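Local coordinates for FrpC operon protein (Neisseria meningitidis, PDB 5EDF) that binds the iron-regulated RTX protein FrpC and is probably a lipoprotein that may take part in adhesion, though its precise role remains unsettled, at residues E2-G14 with A43-S57. Numbering follows the deposited sequence.
Sequences EQTSFNNPEPMTG and ATKWLSDTPGQDAYS
Glu-2 meets Ser-57 with both carboxylate oxygens: OE1 takes the backbone N on its syn side at 2.9 Å, N-H...O angle 166°, whereas the hydroxyl OG reaches OE2 from above the carboxylate plane. The same carboxylate stacks on the amide of Gln-53. That amide also reads the backbone of Gln-3: its OE1 accepts from Gln-3 N at 3.0 Å, and its NE2 makes a weak bond to Gln-3 O. A stronger grip on this carbonyl comes from Thr-50 OG1, 2.9 Å from Gln-3 O and above the carbonyl plane. At Thr-4, CG2 touches CD1 of Leu-47, and CA lies at the edge of the Tyr-56 ring. The tyrosine OH accepts from Ser-5 N and donates to Ser-48 O, so the phenol links the loop at Ser-5 to Ser-48 of its own segment, while Ser-5 O receives Ser-48 N. Phe-6 sets CE1 3.9 Å from Leu-47 CD1, beside Gln-40 of strand 39-40. Here the pairing becomes a classic beta bulge, with Asn-7 and Asn-8 both facing Trp-46; the loop pairs with strand 45-46, itself antiparallel to 39-40. Asn-7 N turns to Ser-48 OG (2.8 Å), a hydroxyl rotated between its own backbone N and carbonyl carbon (chi1 52°), which brings it to this N-H. Asn-8 alone makes the reciprocal backbone bonds with Trp-46, in a single antiparallel hydrogen-bonded bridge; its ND2 spans Leu-47 O (3.0 Å) and a water that also accepts from Asp-49 N. A second water joins Glu-10 N to Thr-44 O, while the Glu-10 carboxylate turns to Tyr-79, Gln-81 and Lys-84. Pro-11 lays CD over one face of Trp-46, 3.5 Å from the five-membered-ring centroid and 20° off its normal, a CH-pi contact; in the ring plane, NE1 is held by Ala-43 O at 2.7 Å.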
loop_
_atom_site.group_PDB
_atom_site.type_symbol
_atom_site.label_atom_id
_atom_site.label_comp_id
_atom_site.label_asym_id
_atom_site.label_seq_id
_atom_site.Cartn_x
_atom_site.Cartn_y
_atom_site.Cartn_z
ATOM N N GLU A 2 -18.797 12.148 17.898
ATOM C CA GLU A 2 -17.752 11.124 18.204
ATOM C C GLU A 2 -16.516 11.720 18.893
ATOM O O GLU A 2 -16.175 12.893 18.693
ATOM C CB GLU A 2 -17.348 10.368 16.931
ATOM C CG GLU A 2 -18.492 9.511 16.343
ATOM C CD GLU A 2 -18.015 8.205 15.722
ATOM O OE1 GLU A 2 -16.841 8.143 15.306
ATOM O OE2 GLU A 2 -18.824 7.245 15.656
ATOM N N GLN A 3 -15.853 10.890 19.698
ATOM C CA GLN A 3 -14.754 11.321 20.556
ATOM C C GLN A 3 -13.512 10.461 20.307
ATOM O O GLN A 3 -13.606 9.233 20.215
ATOM C CB GLN A 3 -15.146 11.190 22.034
ATOM C CG GLN A 3 -16.273 12.115 22.500
ATOM C CD GLN A 3 -16.577 11.981 23.999
ATOM O OE1 GLN A 3 -15.694 11.667 24.806
ATOM N NE2 GLN A 3 -17.831 12.232 24.372
ATOM N N THR A 4 -12.341 11.096 20.250
ATOM C CA THR A 4 -11.088 10.380 19.997
ATOM C C THR A 4 -10.365 10.176 21.305
ATOM O O THR A 4 -10.462 11.013 22.215
ATOM C CB THR A 4 -10.177 11.145 19.002
ATOM O OG1 THR A 4 -10.901 11.399 17.791
ATOM C CG2 THR A 4 -8.932 10.351 18.656
ATOM N N SER A 5 -9.688 9.042 21.415
ATOM C CA SER A 5 -8.911 8.660 22.580
ATOM C C SER A 5 -7.587 8.072 22.115
ATOM O O SER A 5 -7.551 7.347 21.112
ATOM C CB SER A 5 -9.658 7.604 23.413
ATOM O OG SER A 5 -10.980 8.016 23.721
ATOM N N PHE A 6 -6.527 8.337 22.872
ATOM C CA PHE A 6 -5.214 7.787 22.595
ATOM C C PHE A 6 -4.677 7.100 23.866
ATOM O O PHE A 6 -3.590 7.406 24.362
ATOM C CB PHE A 6 -4.269 8.881 22.121
ATOM C CG PHE A 6 -4.702 9.566 20.865
ATOM C CD1 PHE A 6 -4.266 9.133 19.625
ATOM C CD2 PHE A 6 -5.550 10.656 20.931
ATOM C CE1 PHE A 6 -4.679 9.772 18.468
ATOM C CE2 PHE A 6 -5.976 11.296 19.777
ATOM C CZ PHE A 6 -5.526 10.860 18.547
ATOM N N ASN A 7 -5.467 6.172 24.382
ATOM C CA ASN A 7 -5.214 5.562 25.688
ATOM C C ASN A 7 -4.337 4.314 25.650
ATOM O O ASN A 7 -4.079 3.718 26.696
ATOM C CB ASN A 7 -6.540 5.125 26.369
ATOM C CG ASN A 7 -7.536 6.261 26.578
ATOM O OD1 ASN A 7 -7.146 7.396 26.819
ATOM N ND2 ASN A 7 -8.846 5.935 26.512
ATOM N N ASN A 8 -3.898 3.882 24.469
ATOM C CA ASN A 8 -3.092 2.658 24.354
ATOM C C ASN A 8 -1.600 2.974 24.473
ATOM O O ASN A 8 -1.167 4.029 24.033
ATOM C CB ASN A 8 -3.372 1.901 23.047
ATOM C CG ASN A 8 -4.670 1.107 23.077
ATOM O OD1 ASN A 8 -5.070 0.565 24.103
ATOM N ND2 ASN A 8 -5.333 1.025 21.912
ATOM N N PRO A 9 -0.844 2.024 25.040
ATOM C CA PRO A 9 0.603 2.173 25.201
ATOM C C PRO A 9 1.332 1.982 23.881
ATOM O O PRO A 9 0.815 1.408 22.941
ATOM C CB PRO A 9 0.938 1.042 26.172
ATOM C CG PRO A 9 -0.040 -0.049 25.826
ATOM C CD PRO A 9 -1.312 0.727 25.569
ATOM N N GLU A 10 2.565 2.444 23.825
ATOM C CA GLU A 10 3.457 2.104 22.715
ATOM C C GLU A 10 3.437 0.589 22.515
ATOM O O GLU A 10 3.601 -0.144 23.472
ATOM C CB GLU A 10 4.877 2.544 23.074
ATOM C CG GLU A 10 5.871 2.314 21.960
ATOM C CD GLU A 10 7.316 2.505 22.355
ATOM O OE1 GLU A 10 7.630 2.829 23.524
ATOM O OE2 GLU A 10 8.183 2.299 21.489
ATOM N N PRO A 11 3.245 0.108 21.271
ATOM C CA PRO A 11 3.288 -1.327 21.052
ATOM C C PRO A 11 4.664 -1.979 21.230
ATOM O O PRO A 11 5.697 -1.353 20.966
ATOM C CB PRO A 11 2.821 -1.503 19.583
ATOM C CG PRO A 11 2.251 -0.190 19.174
ATOM C CD PRO A 11 2.905 0.844 20.044
HETATM N N MSE A 12 4.659 -3.235 21.698
HETATM C CA MSE A 12 5.842 -4.070 21.578
HETATM C C MSE A 12 5.825 -4.889 20.282
HETATM O O MSE A 12 6.814 -4.918 19.558
HETATM C CB MSE A 12 6.054 -4.973 22.801
HETATM C CG MSE A 12 7.278 -5.843 22.667
HETATM SE SE MSE A 12 7.450 -7.054 24.140
HETATM C CE MSE A 12 5.885 -8.099 23.961
ATOM N N THR A 13 4.711 -5.555 20.002
ATOM C CA THR A 13 4.534 -6.313 18.784
ATOM C C THR A 13 3.632 -5.601 17.764
ATOM O O THR A 13 3.730 -5.905 16.563
ATOM C CB THR A 13 3.856 -7.657 19.046
ATOM O OG1 THR A 13 2.505 -7.432 19.473
ATOM C CG2 THR A 13 4.618 -8.478 20.092
ATOM N N GLY A 14 2.738 -4.741 18.213
ATOM C CA GLY A 14 1.724 -4.117 17.334
ATOM C C GLY A 14 0.383 -4.795 17.351
ATOM O O GLY A 14 -0.567 -4.260 16.793
ATOM N N ALA A 43 4.978 8.954 19.420
ATOM C CA ALA A 43 4.467 7.594 19.383
ATOM C C ALA A 43 4.408 6.912 20.773
ATOM O O ALA A 43 4.638 5.712 20.879
ATOM C CB ALA A 43 5.268 6.758 18.389
ATOM N N THR A 44 4.119 7.692 21.812
ATOM C CA THR A 44 3.949 7.160 23.189
ATOM C C THR A 44 2.473 7.020 23.565
ATOM O O THR A 44 2.128 6.359 24.550
ATOM C CB THR A 44 4.691 7.996 24.283
ATOM O OG1 THR A 44 4.072 9.287 24.418
ATOM C CG2 THR A 44 6.149 8.120 23.950
ATOM N N LYS A 45 1.590 7.645 22.798
ATOM C CA LYS A 45 0.157 7.495 23.053
ATOM C C LYS A 45 -0.487 7.072 21.742
ATOM O O LYS A 45 -0.343 7.748 20.723
ATOM C CB LYS A 45 -0.465 8.785 23.552
ATOM C CG LYS A 45 0.060 9.221 24.922
ATOM C CD LYS A 45 -0.528 10.559 25.328
ATOM C CE LYS A 45 -0.024 11.009 26.706
ATOM N NZ LYS A 45 1.474 11.178 26.817
ATOM N N TRP A 46 -1.179 5.941 21.759
ATOM C CA TRP A 46 -1.691 5.328 20.550
ATOM C C TRP A 46 -3.200 5.295 20.586
ATOM O O TRP A 46 -3.801 5.073 21.645
ATOM C CB TRP A 46 -1.118 3.911 20.376
ATOM C CG TRP A 46 0.314 3.920 19.923
ATOM C CD1 TRP A 46 1.370 4.383 20.605
ATOM C CD2 TRP A 46 0.817 3.466 18.646
ATOM N NE1 TRP A 46 2.538 4.264 19.858
ATOM C CE2 TRP A 46 2.204 3.708 18.648
ATOM C CE3 TRP A 46 0.228 2.913 17.503
ATOM C CZ2 TRP A 46 3.005 3.414 17.544
ATOM C CZ3 TRP A 46 1.063 2.601 16.416
ATOM C CH2 TRP A 46 2.394 2.851 16.464
ATOM N N LEU A 47 -3.789 5.483 19.428
ATOM C CA LEU A 47 -5.237 5.463 19.234
ATOM C C LEU A 47 -5.825 4.266 19.950
ATOM O O LEU A 47 -5.307 3.145 19.858
ATOM C CB LEU A 47 -5.614 5.350 17.747
ATOM C CG LEU A 47 -7.077 5.609 17.392
ATOM C CD1 LEU A 47 -7.419 7.064 17.623
ATOM C CD2 LEU A 47 -7.325 5.233 15.946
ATOM N N SER A 48 -6.949 4.498 20.630
ATOM C CA SER A 48 -7.670 3.443 21.310
ATOM C C SER A 48 -9.155 3.523 21.030
ATOM O O SER A 48 -9.676 4.603 20.775
ATOM C CB SER A 48 -7.461 3.578 22.820
ATOM O OG SER A 48 -7.743 4.885 23.320
ATOM N N ASP A 49 -9.855 2.398 21.116
ATOM C CA ASP A 49 -11.326 2.418 21.176
ATOM C C ASP A 49 -11.733 3.373 22.329
ATOM O O ASP A 49 -11.139 3.377 23.409
ATOM C CB ASP A 49 -11.844 1.012 21.446
ATOM C CG ASP A 49 -11.588 0.046 20.313
ATOM O OD1 ASP A 49 -11.631 0.458 19.139
ATOM O OD2 ASP A 49 -11.426 -1.149 20.597
ATOM N N THR A 50 -12.753 4.182 22.085
ATOM C CA THR A 50 -13.216 5.150 23.065
ATOM C C THR A 50 -14.444 4.606 23.809
ATOM O O THR A 50 -15.407 4.201 23.169
ATOM C CB THR A 50 -13.613 6.448 22.398
ATOM O OG1 THR A 50 -12.447 7.008 21.741
ATOM C CG2 THR A 50 -14.160 7.452 23.412
ATOM N N PRO A 51 -14.389 4.556 25.125
ATOM C CA PRO A 51 -15.537 4.090 25.907
ATOM C C PRO A 51 -16.801 4.801 25.471
ATOM O O PRO A 51 -16.775 5.998 25.192
ATOM C CB PRO A 51 -15.161 4.449 27.342
ATOM C CG PRO A 51 -13.674 4.358 27.341
ATOM C CD PRO A 51 -13.245 4.863 26.013
ATOM N N GLY A 52 -17.899 4.046 25.420
ATOM C CA GLY A 52 -19.189 4.537 25.028
ATOM C C GLY A 52 -19.439 4.664 23.549
ATOM O O GLY A 52 -20.562 5.004 23.169
ATOM N N GLN A 53 -18.444 4.385 22.737
ATOM C CA GLN A 53 -18.530 4.553 21.299
ATOM C C GLN A 53 -18.228 3.200 20.692
ATOM O O GLN A 53 -17.164 2.631 20.904
ATOM C CB GLN A 53 -17.473 5.572 20.871
ATOM C CG GLN A 53 -17.411 5.863 19.396
ATOM C CD GLN A 53 -16.424 6.960 19.077
ATOM O OE1 GLN A 53 -16.793 8.131 19.013
ATOM N NE2 GLN A 53 -15.166 6.599 18.920
ATOM N N ASP A 54 -19.135 2.704 19.856
ATOM C CA ASP A 54 -18.995 1.368 19.330
ATOM C C ASP A 54 -17.819 1.268 18.343
ATOM O O ASP A 54 -17.144 0.251 18.254
ATOM C CB ASP A 54 -20.327 0.934 18.658
ATOM C CG ASP A 54 -21.569 1.013 19.612
ATOM O OD1 ASP A 54 -21.501 1.505 20.773
ATOM O OD2 ASP A 54 -22.673 0.600 19.173
ATOM N N ALA A 55 -17.541 2.348 17.609
ATOM C CA ALA A 55 -16.513 2.360 16.580
ATOM C C ALA A 55 -16.207 3.797 16.201
ATOM O O ALA A 55 -17.018 4.694 16.457
ATOM C CB ALA A 55 -17.013 1.602 15.359
ATOM N N TYR A 56 -15.049 4.009 15.574
ATOM C CA TYR A 56 -14.765 5.277 14.879
ATOM C C TYR A 56 -15.441 5.251 13.503
ATOM O O TYR A 56 -15.083 4.441 12.657
ATOM C CB TYR A 56 -13.267 5.494 14.708
ATOM C CG TYR A 56 -12.558 5.850 15.969
ATOM C CD1 TYR A 56 -12.643 7.110 16.516
ATOM C CD2 TYR A 56 -11.766 4.926 16.604
ATOM C CE1 TYR A 56 -11.980 7.427 17.708
ATOM C CE2 TYR A 56 -11.099 5.235 17.793
ATOM C CZ TYR A 56 -11.196 6.482 18.315
ATOM O OH TYR A 56 -10.512 6.784 19.457
ATOM N N SER A 57 -16.398 6.152 13.293
ATOM C CA SER A 57 -17.081 6.305 12.000
ATOM C C SER A 57 -16.221 7.143 11.081
ATOM O O SER A 57 -15.928 8.299 11.380
ATOM C CB SER A 57 -18.434 6.986 12.193
ATOM O OG SER A 57 -19.318 6.191 12.945
HETATM O O HOH W 1 -8.154 0.041 21.525
HETATM O O HOH W 2 3.531 4.467 25.709
#